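PDB 3SYJ: adhesion and penetration protein autotransporter from Haemophilus influenzae, which promotes bacterial aggregation, adherence to host cells and invasion, and is probably also a serine protease of the S6 peptidase family. Local coordinates for residues S52-L62 with N74-E85. Numbering follows the deposited sequence.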
ATOM      1  N   SER A  52     -26.561  28.479  40.410  1.00 14.50           N
ATOM      2  CA  SER A  52     -27.415  27.373  40.850  1.00 17.51           C
ATOM      3  C   SER A  52     -27.706  27.401  42.366  1.00 15.36           C
ATOM      4  O   SER A  52     -28.654  26.774  42.830  1.00 10.77           O
ATOM      5  CB  SER A  52     -26.836  26.020  40.416  1.00 16.32           C
ATOM      6  OG  SER A  52     -25.714  25.658  41.203  1.00 19.35           O
ATOM      7  N   VAL A  53     -26.909  28.152  43.121  1.00 15.02           N
ATOM      8  CA  VAL A  53     -27.122  28.287  44.566  1.00 14.96           C
ATOM      9  C   VAL A  53     -28.260  29.253  44.903  1.00 13.52           C
ATOM     10  O   VAL A  53     -28.669  29.375  46.064  1.00 11.94           O
ATOM     11  CB  VAL A  53     -25.853  28.781  45.283  1.00 14.18           C
ATOM     12  CG1 VAL A  53     -24.673  27.894  44.931  1.00 14.77           C
ATOM     13  CG2 VAL A  53     -25.569  30.232  44.914  1.00 14.14           C
ATOM     14  N   VAL A  54     -28.760  29.945  43.885  1.00 12.12           N
ATOM     15  CA  VAL A  54     -29.887  30.857  44.053  1.00 11.25           C
ATOM     16  C   VAL A  54     -31.212  30.150  43.783  1.00 11.68           C
ATOM     17  O   VAL A  54     -31.357  29.431  42.786  1.00 11.46           O
ATOM     18  CB  VAL A  54     -29.773  32.075  43.112  1.00 12.06           C
ATOM     19  CG1 VAL A  54     -31.007  32.972  43.244  1.00 10.82           C
ATOM     20  CG2 VAL A  54     -28.492  32.845  43.404  1.00 11.87           C
ATOM     21  N   SER A  55     -32.181  30.352  44.665  1.00  8.98           N
ATOM     22  CA  SER A  55     -33.462  29.692  44.494  1.00 15.84           C
ATOM     23  C   SER A  55     -34.111  30.181  43.207  1.00 16.61           C
ATOM     24  O   SER A  55     -33.917  31.320  42.803  1.00 15.97           O
ATOM     25  CB  SER A  55     -34.376  29.942  45.693  1.00 11.44           C
ATOM     26  OG  SER A  55     -34.710  31.311  45.794  1.00 16.14           O
ATOM     27  N   ARG A  56     -34.868  29.304  42.564  1.00 17.19           N
ATOM     28  CA  ARG A  56     -35.601  29.652  41.356  1.00 13.80           C
ATOM     29  C   ARG A  56     -36.441  30.925  41.500  1.00 19.33           C
ATOM     30  O   ARG A  56     -36.621  31.662  40.535  1.00 17.77           O
ATOM     31  CB  ARG A  56     -36.520  28.497  40.968  1.00 18.22           C
ATOM     32  CG  ARG A  56     -35.821  27.335  40.294  1.00 18.00           C
ATOM     33  CD  ARG A  56     -35.623  27.664  38.830  1.00 23.12           C
ATOM     34  NE  ARG A  56     -34.228  27.933  38.556  1.00 19.14           N
ATOM     35  CZ  ARG A  56     -33.784  28.764  37.620  1.00 17.88           C
ATOM     36  NH1 ARG A  56     -34.629  29.458  36.862  1.00 15.57           N
ATOM     37  NH2 ARG A  56     -32.476  28.914  37.465  1.00 17.68           N
ATOM     38  N   ASN A  57     -36.983  31.175  42.687  1.00 17.95           N
ATOM     39  CA  ASN A  57     -37.828  32.354  42.871  1.00 20.75           C
ATOM     40  C   ASN A  57     -37.031  33.611  43.198  1.00 22.58           C
ATOM     41  O   ASN A  57     -37.605  34.668  43.437  1.00 24.37           O
ATOM     42  CB  ASN A  57     -38.896  32.110  43.938  1.00 23.12           C
ATOM     43  CG  ASN A  57     -38.308  31.897  45.307  1.00 21.70           C
ATOM     44  OD1 ASN A  57     -37.186  32.318  45.587  1.00 23.74           O
ATOM     45  ND2 ASN A  57     -39.063  31.239  46.178  1.00 24.10           N
ATOM     46  N   GLY A  58     -35.708  33.484  43.214  1.00 20.66           N
ATOM     47  CA  GLY A  58     -34.832  34.629  43.339  1.00 16.36           C
ATOM     48  C   GLY A  58     -34.722  35.274  44.708  1.00 19.93           C
ATOM     49  O   GLY A  58     -33.939  36.206  44.883  1.00 23.29           O
ATOM     50  N   VAL A  59     -35.480  34.807  45.692  1.00 17.24           N
ATOM     51  CA  VAL A  59     -35.461  35.511  46.974  1.00 19.14           C
ATOM     52  C   VAL A  59     -34.484  34.928  47.998  1.00 21.78           C
ATOM     53  O   VAL A  59     -34.370  35.454  49.108  1.00 22.75           O
ATOM     54  CB  VAL A  59     -36.864  35.628  47.607  1.00 16.58           C
ATOM     55  CG1 VAL A  59     -37.836  36.280  46.634  1.00 17.13           C
ATOM     56  CG2 VAL A  59     -37.366  34.269  48.038  1.00 18.45           C
ATOM     57  N   ALA A  60     -33.769  33.862  47.640  1.00 18.37           N
ATOM     58  CA  ALA A  60     -32.851  33.242  48.607  1.00 19.58           C
ATOM     59  C   ALA A  60     -31.642  32.550  47.995  1.00 15.64           C
ATOM     60  O   ALA A  60     -31.630  32.205  46.809  1.00 15.48           O
ATOM     61  CB  ALA A  60     -33.601  32.277  49.526  1.00 12.99           C
ATOM     62  N   ALA A  61     -30.625  32.342  48.822  1.00 11.79           N
ATOM     63  CA  ALA A  61     -29.410  31.691  48.361  1.00 14.16           C
ATOM     64  C   ALA A  61     -28.965  30.613  49.347  1.00 14.70           C
ATOM     65  O   ALA A  61     -29.168  30.738  50.557  1.00 14.99           O
ATOM     66  CB  ALA A  61     -28.306  32.717  48.140  1.00 15.44           C
ATOM     67  N   LEU A  62     -28.368  29.555  48.812  1.00 14.66           N
ATOM     68  CA  LEU A  62     -27.986  28.391  49.607  1.00 17.29           C
ATOM     69  C   LEU A  62     -26.621  28.599  50.274  1.00 15.21           C
ATOM     70  O   LEU A  62     -25.593  28.637  49.599  1.00 12.78           O
ATOM     71  CB  LEU A  62     -27.976  27.141  48.716  1.00 13.54           C
ATOM     72  CG  LEU A  62     -27.869  25.759  49.375  1.00 18.33           C
ATOM     73  CD1 LEU A  62     -29.105  25.415  50.209  1.00  9.09           C
ATOM     74  CD2 LEU A  62     -27.636  24.713  48.307  1.00 14.43           C
ATOM     75  N   ASN A  74     -39.721  38.997  53.982  1.00 24.61           N
ATOM     76  CA  ASN A  74     -40.276  38.005  53.072  1.00 21.36           C
ATOM     77  C   ASN A  74     -41.004  36.972  53.912  1.00 28.63           C
ATOM     78  O   ASN A  74     -40.475  35.888  54.185  1.00 31.23           O
ATOM     79  CB  ASN A  74     -39.179  37.335  52.246  1.00 24.86           C
ATOM     80  CG  ASN A  74     -38.700  38.206  51.099  1.00 23.06           C
ATOM     81  OD1 ASN A  74     -39.436  39.056  50.602  1.00 20.52           O
ATOM     82  ND2 ASN A  74     -37.463  37.992  50.669  1.00 26.18           N
ATOM     83  N   VAL A  75     -42.222  37.315  54.321  1.00 31.16           N
ATOM     84  CA  VAL A  75     -42.933  36.563  55.348  1.00 28.72           C
ATOM     85  C   VAL A  75     -43.865  35.496  54.794  1.00 25.26           C
ATOM     86  O   VAL A  75     -44.484  34.763  55.559  1.00 31.56           O
ATOM     87  CB  VAL A  75     -43.763  37.510  56.254  1.00 29.31           C
ATOM     88  CG1 VAL A  75     -42.857  38.473  56.988  1.00 19.33           C
ATOM     89  CG2 VAL A  75     -44.796  38.261  55.428  1.00 23.65           C
ATOM     90  N   GLY A  76     -43.957  35.399  53.473  1.00 21.70           N
ATOM     91  CA  GLY A  76     -44.926  34.512  52.853  1.00 20.88           C
ATOM     92  C   GLY A  76     -44.446  33.165  52.323  1.00 26.68           C
ATOM     93  O   GLY A  76     -45.181  32.173  52.401  1.00 27.91           O
ATOM     94  N   TYR A  77     -43.236  33.114  51.771  1.00 20.15           N
ATOM     95  CA  TYR A  77     -42.775  31.890  51.114  1.00 25.01           C
ATOM     96  C   TYR A  77     -42.477  30.808  52.141  1.00 22.36           C
ATOM     97  O   TYR A  77     -42.018  31.103  53.230  1.00 20.56           O
ATOM     98  CB  TYR A  77     -41.570  32.154  50.199  1.00 20.49           C
ATOM     99  CG  TYR A  77     -40.241  32.339  50.892  1.00 21.13           C
ATOM    100  CD1 TYR A  77     -39.139  31.564  50.533  1.00 20.71           C
ATOM    101  CD2 TYR A  77     -40.067  33.305  51.882  1.00 21.21           C
ATOM    102  CE1 TYR A  77     -37.907  31.735  51.149  1.00 20.72           C
ATOM    103  CE2 TYR A  77     -38.835  33.486  52.505  1.00 19.68           C
ATOM    104  CZ  TYR A  77     -37.757  32.694  52.137  1.00 20.87           C
ATOM    105  OH  TYR A  77     -36.526  32.850  52.748  1.00 16.70           O
ATOM    106  N   THR A  78     -42.753  29.558  51.793  1.00 26.19           N
ATOM    107  CA  THR A  78     -42.599  28.455  52.741  1.00 25.36           C
ATOM    108  C   THR A  78     -41.644  27.386  52.229  1.00 24.48           C
ATOM    109  O   THR A  78     -41.408  26.388  52.903  1.00 22.43           O
ATOM    110  CB  THR A  78     -43.951  27.789  53.020  1.00 22.47           C
ATOM    111  OG1 THR A  78     -44.540  27.385  51.777  1.00 24.55           O
ATOM    112  CG2 THR A  78     -44.878  28.760  53.708  1.00 21.19           C
ATOM    113  N   ASP A  79     -41.100  27.594  51.035  1.00 26.91           N
ATOM    114  CA  ASP A  79     -40.219  26.610  50.417  1.00 21.24           C
ATOM    115  C   ASP A  79     -39.407  27.218  49.284  1.00 22.02           C
ATOM    116  O   ASP A  79     -39.709  28.315  48.807  1.00 23.43           O
ATOM    117  CB  ASP A  79     -41.032  25.417  49.906  1.00 22.38           C
ATOM    118  CG  ASP A  79     -42.223  25.835  49.070  1.00 25.32           C
ATOM    119  OD1 ASP A  79     -42.033  26.609  48.111  1.00 30.70           O
ATOM    120  OD2 ASP A  79     -43.350  25.384  49.366  1.00 29.75           O
ATOM    121  N   VAL A  80     -38.368  26.504  48.861  1.00 17.79           N
ATOM    122  CA  VAL A  80     -37.548  26.947  47.741  1.00 16.36           C
ATOM    123  C   VAL A  80     -37.250  25.768  46.837  1.00 17.30           C
ATOM    124  O   VAL A  80     -37.386  24.616  47.249  1.00 16.00           O
ATOM    125  CB  VAL A  80     -36.218  27.581  48.210  1.00 12.53           C
ATOM    126  CG1 VAL A  80     -36.474  28.933  48.876  1.00 14.45           C
ATOM    127  CG2 VAL A  80     -35.477  26.649  49.154  1.00 15.13           C
ATOM    128  N   ASP A  81     -36.850  26.042  45.601  1.00 12.50           N
ATOM    129  CA  ASP A  81     -36.352  24.979  44.739  1.00 15.54           C
ATOM    130  C   ASP A  81     -35.196  25.479  43.892  1.00 15.25           C
ATOM    131  O   ASP A  81     -34.950  26.680  43.824  1.00 18.87           O
ATOM    132  CB  ASP A  81     -37.469  24.360  43.879  1.00 17.45           C
ATOM    133  CG  ASP A  81     -38.152  25.368  42.979  1.00 25.17           C
ATOM    134  OD1 ASP A  81     -37.896  26.585  43.123  1.00 23.64           O
ATOM    135  OD2 ASP A  81     -38.958  24.938  42.129  1.00 32.61           O
ATOM    136  N   PHE A  82     -34.494  24.557  43.246  1.00 14.93           N
ATOM    137  CA  PHE A  82     -33.245  24.879  42.578  1.00 13.26           C
ATOM    138  C   PHE A  82     -33.144  24.164  41.246  1.00 17.61           C
ATOM    139  O   PHE A  82     -33.931  23.267  40.958  1.00 21.62           O
ATOM    140  CB  PHE A  82     -32.060  24.471  43.455  1.00 13.25           C
ATOM    141  CG  PHE A  82     -32.074  25.093  44.821  1.00 13.20           C
ATOM    142  CD1 PHE A  82     -31.492  26.331  45.040  1.00 15.06           C
ATOM    143  CD2 PHE A  82     -32.667  24.436  45.890  1.00 10.96           C
ATOM    144  CE1 PHE A  82     -31.504  26.909  46.301  1.00 13.31           C
ATOM    145  CE2 PHE A  82     -32.687  25.001  47.146  1.00 12.37           C
ATOM    146  CZ  PHE A  82     -32.098  26.244  47.354  1.00 13.96           C
ATOM    147  N   GLY A  83     -32.168  24.561  40.436  1.00 13.14           N
ATOM    148  CA  GLY A  83     -31.917  23.891  39.175  1.00 15.64           C
ATOM    149  C   GLY A  83     -32.065  24.816  37.990  1.00 16.73           C
ATOM    150  O   GLY A  83     -31.704  25.993  38.052  1.00 16.52           O
ATOM    151  N   ALA A  84     -32.604  24.279  36.904  1.00 16.25           N
ATOM    152  CA  ALA A  84     -32.774  25.043  35.687  1.00 15.71           C
ATOM    153  C   ALA A  84     -34.236  25.423  35.489  1.00 17.94           C
ATOM    154  O   ALA A  84     -35.132  24.844  36.115  1.00 14.62           O
ATOM    155  CB  ALA A  84     -32.262  24.252  34.504  1.00 13.32           C
ATOM    156  N   GLU A  85     -34.465  26.412  34.629  1.00 13.92           N
ATOM    157  CA  GLU A  85     -35.806  26.902  34.348  1.00 12.58           C
ATOM    158  C   GLU A  85     -36.521  25.884  33.491  1.00 14.08           C
ATOM    159  O   GLU A  85     -35.881  25.112  32.780  1.00 15.78           O
ATOM    160  CB  GLU A  85     -35.728  28.221  33.572  1.00 16.88           C
ATOM    161  CG  GLU A  85     -35.279  28.046  32.117  1.00 12.62           C
ATOM    162  CD  GLU A  85     -35.095  29.369  31.382  1.00 15.15           C
ATOM    163  OE1 GLU A  85     -35.456  30.419  31.943  1.00 13.58           O
ATOM    164  OE2 GLU A  85     -34.588  29.357  30.240  1.00 13.62           O
TER
HETATM  165  O   HOH W   1     -30.879  26.822  41.301  1.00 15.38           O
HETATM  166  O   HOH W   2     -37.806  28.761  44.579  1.00 16.34           O
HETATM  167  O   HOH W   3     -41.249  30.107  47.170  1.00 34.36           O
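R56 holds its guanidinium over the backbone of the other segment, A84 C lying 3.9 Å above the centre of one face and E85 N toward the rim of that face, while NE and NH2 both turn to G83 O. Those two bonds are weak (R56 NH2 to G83 O 3.1 Å, bent to 123°); the charge is paired with E17, through NH1. A long, flexible arginine suits this place because it can reach back over 83-85. R56 N makes the one straight direct link, 2.9 Å to D81 O.

The short N57 side chain brings OD1 within reach of V59 N, an Asx turn; S55 OG donates to OD1 from the opposite face. G58 takes the positive phi. One water accepts from N57 N and donates to D81 OD1; another accepts weakly from N57 ND2 and donates to D79 O; a third links G83 N with the carbonyls of S52 and V54. Apolar F82 suits its buried place beside L62, and branched V59 sets CG2 over the Y77 face, 4.2 Å from its centroid.

Within the protease domain, N74 ND2 bonds to the carbonyl of S218, the active-site serine by similarity. With one straight direct bond, this joint probably owes much of its hold to packing and bound water.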